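CghA (Chaetomium globosum, PDB 6KBC) belongs to a two-domain, beta-strand-rich family of the calycin clan and binds the ligand WK1 in a pocket reached by residues of both family domains. Local coordinates at residues Trp49-Met54 and Phe135-Asp140; Gln93-Pro98 and Gly152-Ser157. All coordinates share one frame; numbering follows the deposited sequence.

In the fold
Both contacts lie in the N-terminal domain, and in each a strand of one part of the antiparallel array is packed against a strand it does not pair with. Their segments alternate along the chain. The centres are about 17 Å apart and the nearest atoms about 8 Å, so contact 1 and contact 2 do not touch. Contact 1 is the deeper, all of its touching residues being buried, whereas contact 2 is partly buried and lies farther out. WK1 relates to both: His94 of contact 2 hydrogen-bonds the ligand directly, and Leu50 of contact 1 touches it, although the side chain of Trp49 stays about 9 Å from it.

Contact 1. Residues Trp49-Met54 and Phe135-Asp140; sequences WLFDAM and FDVAAD
Phe51 and Phe135 mark the nearest approach of the two backbones, 8.7 Å from CA to CA, where the short strand segments 49-54 and 135-137 cross almost perpendicularly. Their axes make an angle of 91° and pass 9.9 Å apart, so side chains alone bridge the gap. Phe135 is the one reached by both aromatic residues of the other strand. Its CG sits between the backbone N and the carbonyl carbon (chi1 59°), which turns the ring roughly along segment 49-54, from beside Phe51 toward the indole. There Phe135 CZ lies over one face of Trp49, displaced toward the rim and 3.6 Å from Trp49 CG. The phenyl and the five-membered ring form an offset stack, with centroids 4.8 Å apart and planes inclined by 27°. The Phe51 side chain comes in at about a right angle to that of Phe135 and meets its CB-CG end: Phe51 CZ is 3.4 Å from Phe135 CB, Phe51 CE1 is 3.5 Å from Phe135 CG, and the rings lie oblique to one another.

The result is a three-membered aromatic cluster in an orthogonal packing of strands. Strand 46-54 is paired with 60-69 and 223-231, while strand 132-137 is paired with 113-119 and 143-150, and the cluster lies in the apolar layer between them. Phe66 adds an edge-to-face partner for Phe135, and the indole is held at its polar end by a hydrogen bond from Trp49 NE1 to Leu33 O.

Val137, two residues along from Phe135 and on the same side of its strand, extends the apolar patch. Its CG2 meets the rim of the Phe51 ring in the ring plane, 4.0 Å from Phe51 CE2. Between Trp49 and Phe51 in sequence, Leu50 instead touches the ligand WK1.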
# COMPACT_ATOMS: atom_id res chain seq x y z
N TRP A 49 8.27 1.44 2.33
CA TRP A 49 8.10 2.38 1.23
C TRP A 49 7.47 1.61 0.09
O TRP A 49 8.09 0.67 -0.43
CB TRP A 49 9.44 2.99 0.79
CG TRP A 49 10.13 3.82 1.85
CD1 TRP A 49 10.16 5.18 1.94
CD2 TRP A 49 10.88 3.33 2.96
NE1 TRP A 49 10.89 5.57 3.03
CE2 TRP A 49 11.34 4.45 3.68
CE3 TRP A 49 11.20 2.05 3.43
CZ2 TRP A 49 12.10 4.33 4.84
CZ3 TRP A 49 11.96 1.93 4.58
CH2 TRP A 49 12.40 3.07 5.27
N LEU A 50 6.26 1.98 -0.29
CA LEU A 50 5.51 1.24 -1.30
C LEU A 50 5.37 2.08 -2.56
O LEU A 50 5.03 3.26 -2.50
CB LEU A 50 4.11 0.85 -0.79
CG LEU A 50 3.14 0.13 -1.75
CD1 LEU A 50 2.22 -0.80 -0.94
CD2 LEU A 50 2.30 1.12 -2.59
N PHE A 51 5.58 1.44 -3.72
CA PHE A 51 5.41 2.09 -5.02
C PHE A 51 4.63 1.13 -5.90
O PHE A 51 4.96 -0.05 -5.97
CB PHE A 51 6.75 2.42 -5.69
CG PHE A 51 7.68 3.28 -4.87
CD1 PHE A 51 8.47 2.71 -3.88
CD2 PHE A 51 7.77 4.64 -5.11
CE1 PHE A 51 9.33 3.51 -3.12
CE2 PHE A 51 8.63 5.44 -4.36
CZ PHE A 51 9.41 4.87 -3.36
N ASP A 52 3.62 1.63 -6.61
CA ASP A 52 2.88 0.72 -7.46
C ASP A 52 2.46 1.41 -8.74
O ASP A 52 2.63 2.62 -8.93
CB ASP A 52 1.65 0.12 -6.74
CG ASP A 52 0.69 1.18 -6.23
OD1 ASP A 52 0.67 2.29 -6.81
OD2 ASP A 52 -0.06 0.88 -5.26
N ALA A 53 1.88 0.61 -9.63
CA ALA A 53 1.43 1.10 -10.92
C ALA A 53 0.45 0.09 -11.47
O ALA A 53 0.66 -1.12 -11.31
CB ALA A 53 2.60 1.27 -11.88
N MET A 54 -0.62 0.55 -12.10
CA MET A 54 -1.40 -0.40 -12.86
C MET A 54 -1.95 0.28 -14.08
O MET A 54 -2.16 1.49 -14.09
CB MET A 54 -2.54 -0.97 -12.04
CG MET A 54 -3.57 0.05 -11.67
SD MET A 54 -4.80 -0.87 -10.73
CE MET A 54 -5.53 -1.87 -12.01
N PHE A 135 14.89 3.29 -4.98
CA PHE A 135 13.86 4.28 -5.26
C PHE A 135 14.43 5.67 -5.05
O PHE A 135 15.38 5.89 -4.31
CB PHE A 135 12.59 4.07 -4.40
CG PHE A 135 12.81 4.12 -2.91
CD1 PHE A 135 12.82 5.33 -2.23
CD2 PHE A 135 12.94 2.95 -2.18
CE1 PHE A 135 13.00 5.37 -0.85
CE2 PHE A 135 13.10 2.99 -0.80
CZ PHE A 135 13.14 4.20 -0.14
N ASP A 136 13.81 6.63 -5.74
CA ASP A 136 14.22 8.01 -5.71
C ASP A 136 12.97 8.87 -5.72
O ASP A 136 12.10 8.68 -6.57
CB ASP A 136 15.11 8.32 -6.92
CG ASP A 136 16.03 9.49 -6.69
OD1 ASP A 136 17.06 9.32 -6.00
OD2 ASP A 136 15.74 10.58 -7.25
N VAL A 137 12.86 9.80 -4.78
CA VAL A 137 11.69 10.66 -4.70
C VAL A 137 12.15 12.11 -4.66
O VAL A 137 13.00 12.47 -3.84
CB VAL A 137 10.82 10.34 -3.48
CG1 VAL A 137 9.59 11.20 -3.50
CG2 VAL A 137 10.43 8.86 -3.47
N ALA A 138 11.55 12.94 -5.52
CA ALA A 138 11.85 14.37 -5.53
C ALA A 138 11.54 14.99 -4.17
O ALA A 138 10.67 14.52 -3.43
CB ALA A 138 11.04 15.07 -6.61
N ALA A 139 12.28 16.05 -3.84
CA ALA A 139 12.03 16.76 -2.58
C ALA A 139 10.63 17.35 -2.54
O ALA A 139 10.03 17.42 -1.46
CB ALA A 139 13.07 17.87 -2.38
N ASP A 140 10.10 17.82 -3.66
CA ASP A 140 8.74 18.32 -3.66
C ASP A 140 7.70 17.23 -3.93
O ASP A 140 6.54 17.57 -4.18
CB ASP A 140 8.55 19.45 -4.67
CG ASP A 140 8.77 19.02 -6.11
OD1 ASP A 140 8.97 17.81 -6.36
OD2 ASP A 140 8.68 19.91 -7.00

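Contact 2. Residues Gln93-Pro98 and Gly152-Ser157; sequences QHLVVP and GRITGS. With WK1 ((2S)-3-[(2S,4E)-4-[[(1R,2S,4aR,6S,8R,8aS)-2-[(E)-but-2-en-2-yl]-6,8-dimethyl-1,2,4a,5,6,7,8,8a-octahydronaphthalen-1-yl]-oxidanyl-methylidene]-3,5-bis(oxidanylidene)pyrrolidin-2-yl]-2-methyl-2-oxidanyl-propanoic acid), chain B.
Gln93 and Arg153 bring the two backbones closest, yet their CA atoms are still 8.4 Å apart; the direct contacts between segments 93-98 and 152-157 are made by side chains, and a water ties Gln93 to the backbone of Gly152. The extended Gln93 reaches across the aliphatic part of Arg153 at roughly a right angle, with Gln93 OE1 3.4 Å from Arg153 CG. At the other end of the amide, Gln93 NE2 donates to the water at 3.1 Å, which in turn donates to Gly152 O.

Arg153 and Ile154 both face Ala150, a classic beta bulge at the start of strand 154-162, and this puts the two consecutive side chains on the side of strand 90-96. Bent at chi2 and chi3, Arg153 carries its guanidinium away from the Gln93 amide, where NH2 bonds Arg130 O and Pro151 O and NH1 bonds Thr131 OG1. Leu95 CD1 rests on Ile154 CG2, these two side chains crossing at about a right angle, while Leu95 CD2 lies 4.2 Å from Arg153 NH1.

His94, between Gln93 and Leu95, belongs to the ligand pocket. Its NE2 donates to WK1 O at 2.6 Å, in the plane of the ring and fairly straight (160°), while ND1 is hydrogen-bonded by Arg78 NH1, which helps fix the ring's rotation.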
# COMPACT_ATOMS: atom_id res chain seq x y z
N GLN A 93 8.30 -12.13 -6.24
CA GLN A 93 9.56 -12.51 -5.64
C GLN A 93 9.96 -11.45 -4.63
O GLN A 93 9.58 -10.28 -4.76
CB GLN A 93 10.67 -12.67 -6.68
CG GLN A 93 10.59 -13.93 -7.51
CD GLN A 93 11.83 -14.12 -8.36
OE1 GLN A 93 12.91 -13.62 -8.02
NE2 GLN A 93 11.69 -14.83 -9.47
N HIS A 94 10.71 -11.87 -3.63
CA HIS A 94 11.41 -10.98 -2.73
C HIS A 94 12.86 -10.87 -3.18
O HIS A 94 13.49 -11.88 -3.50
CB HIS A 94 11.37 -11.49 -1.29
CG HIS A 94 9.99 -11.52 -0.70
ND1 HIS A 94 9.73 -12.02 0.55
CD2 HIS A 94 8.80 -11.10 -1.20
CE1 HIS A 94 8.44 -11.92 0.80
NE2 HIS A 94 7.85 -11.35 -0.24
N LEU A 95 13.36 -9.65 -3.22
CA LEU A 95 14.80 -9.40 -3.32
C LEU A 95 15.28 -9.14 -1.91
O LEU A 95 15.08 -8.05 -1.36
CB LEU A 95 15.08 -8.21 -4.24
CG LEU A 95 14.48 -8.29 -5.63
CD1 LEU A 95 14.86 -7.05 -6.43
CD2 LEU A 95 14.95 -9.56 -6.32
N VAL A 96 15.87 -10.15 -1.29
CA VAL A 96 16.43 -10.02 0.05
C VAL A 96 17.88 -9.58 -0.09
O VAL A 96 18.67 -10.22 -0.80
CB VAL A 96 16.33 -11.34 0.82
CG1 VAL A 96 16.76 -11.15 2.27
CG2 VAL A 96 14.90 -11.89 0.73
N VAL A 97 18.23 -8.48 0.56
CA VAL A 97 19.55 -7.86 0.39
C VAL A 97 20.17 -7.61 1.76
O VAL A 97 19.46 -7.51 2.77
CB VAL A 97 19.45 -6.54 -0.42
CG1 VAL A 97 18.89 -6.81 -1.81
CG2 VAL A 97 18.61 -5.51 0.32
N PRO A 98 21.50 -7.53 1.82
CA PRO A 98 22.17 -7.22 3.09
C PRO A 98 22.32 -5.74 3.41
O PRO A 98 22.67 -5.42 4.55
CB PRO A 98 23.56 -7.86 2.89
CG PRO A 98 23.80 -7.72 1.43
CD PRO A 98 22.45 -7.94 0.77
N GLY A 152 18.62 -11.93 -14.08
CA GLY A 152 18.01 -13.23 -13.91
C GLY A 152 16.71 -13.23 -13.14
O GLY A 152 16.14 -14.31 -12.93
N ARG A 153 16.22 -12.06 -12.72
CA ARG A 153 14.95 -11.95 -12.01
C ARG A 153 14.13 -10.77 -12.53
O ARG A 153 13.09 -10.98 -13.17
CB ARG A 153 15.20 -11.80 -10.51
CG ARG A 153 15.73 -13.07 -9.84
CD ARG A 153 16.69 -12.74 -8.71
NE ARG A 153 17.95 -12.22 -9.23
CZ ARG A 153 18.86 -11.59 -8.49
NH1 ARG A 153 18.64 -11.40 -7.19
NH2 ARG A 153 19.98 -11.15 -9.04
N ILE A 154 14.59 -9.55 -12.29
CA ILE A 154 13.84 -8.36 -12.71
C ILE A 154 14.81 -7.22 -13.00
O ILE A 154 15.73 -6.96 -12.22
CB ILE A 154 12.79 -7.94 -11.65
CG1 ILE A 154 12.02 -6.71 -12.13
CG2 ILE A 154 13.45 -7.68 -10.31
CD1 ILE A 154 10.89 -6.28 -11.19
N THR A 155 14.59 -6.53 -14.11
CA THR A 155 15.33 -5.32 -14.44
C THR A 155 14.38 -4.30 -15.05
O THR A 155 13.44 -4.65 -15.78
CB THR A 155 16.47 -5.58 -15.44
OG1 THR A 155 15.92 -6.03 -16.68
CG2 THR A 155 17.44 -6.62 -14.91
N GLY A 156 14.64 -3.04 -14.78
CA GLY A 156 13.87 -2.00 -15.41
C GLY A 156 13.46 -0.97 -14.40
O GLY A 156 14.00 -0.90 -13.30
N SER A 157 12.48 -0.16 -14.78
CA SER A 157 12.13 0.98 -13.96
C SER A 157 10.62 1.19 -13.90
O SER A 157 9.85 0.72 -14.75
CB SER A 157 12.79 2.27 -14.47
OG SER A 157 12.31 2.56 -15.76
O WK1 B . 5.30 -11.22 -0.07
C17 WK1 B . 4.70 -10.38 -0.69
O1 WK1 B . 4.96 -10.14 -1.84
C19 WK1 B . 3.62 -9.61 -0.06
O2 WK1 B . 3.32 -10.06 1.21
C18 WK1 B . 2.37 -9.79 -0.86
C20 WK1 B . 4.17 -8.21 -0.01
C22 WK1 B . 3.09 -7.23 0.24
N WK1 B . 3.42 -5.82 0.14
C21 WK1 B . 2.90 -5.17 1.18
O5 WK1 B . 3.03 -3.87 1.33
C23 WK1 B . 2.39 -7.30 1.50
O4 WK1 B . 1.90 -8.39 2.04
C24 WK1 B . 2.21 -6.04 2.14
C16 WK1 B . 1.51 -5.78 3.39
O3 WK1 B . 0.99 -6.77 4.00
C9 WK1 B . 1.31 -4.40 3.86
C8 WK1 B . 0.03 -4.02 3.06
C12 WK1 B . -0.11 -4.49 1.62
C13 WK1 B . 0.21 -3.73 0.60
C90 WK1 B . 0.07 -4.23 -0.80
C14 WK1 B . -0.63 -5.85 1.33
C7 WK1 B . -1.22 -4.50 3.75
C6 WK1 B . -1.41 -4.18 5.00
C3 WK1 B . -0.24 -3.61 5.74
C4 WK1 B . 1.08 -4.25 5.35
C5 WK1 B . 2.18 -3.38 5.95
C11 WK1 B . 3.51 -4.05 5.78
C2 WK1 B . -0.39 -3.47 7.23
C1 WK1 B . 0.60 -2.42 7.63
C10 WK1 B . 0.49 -1.95 9.04
C WK1 B . 1.97 -3.00 7.40
O HOH W 1 13.93 -15.91 -11.24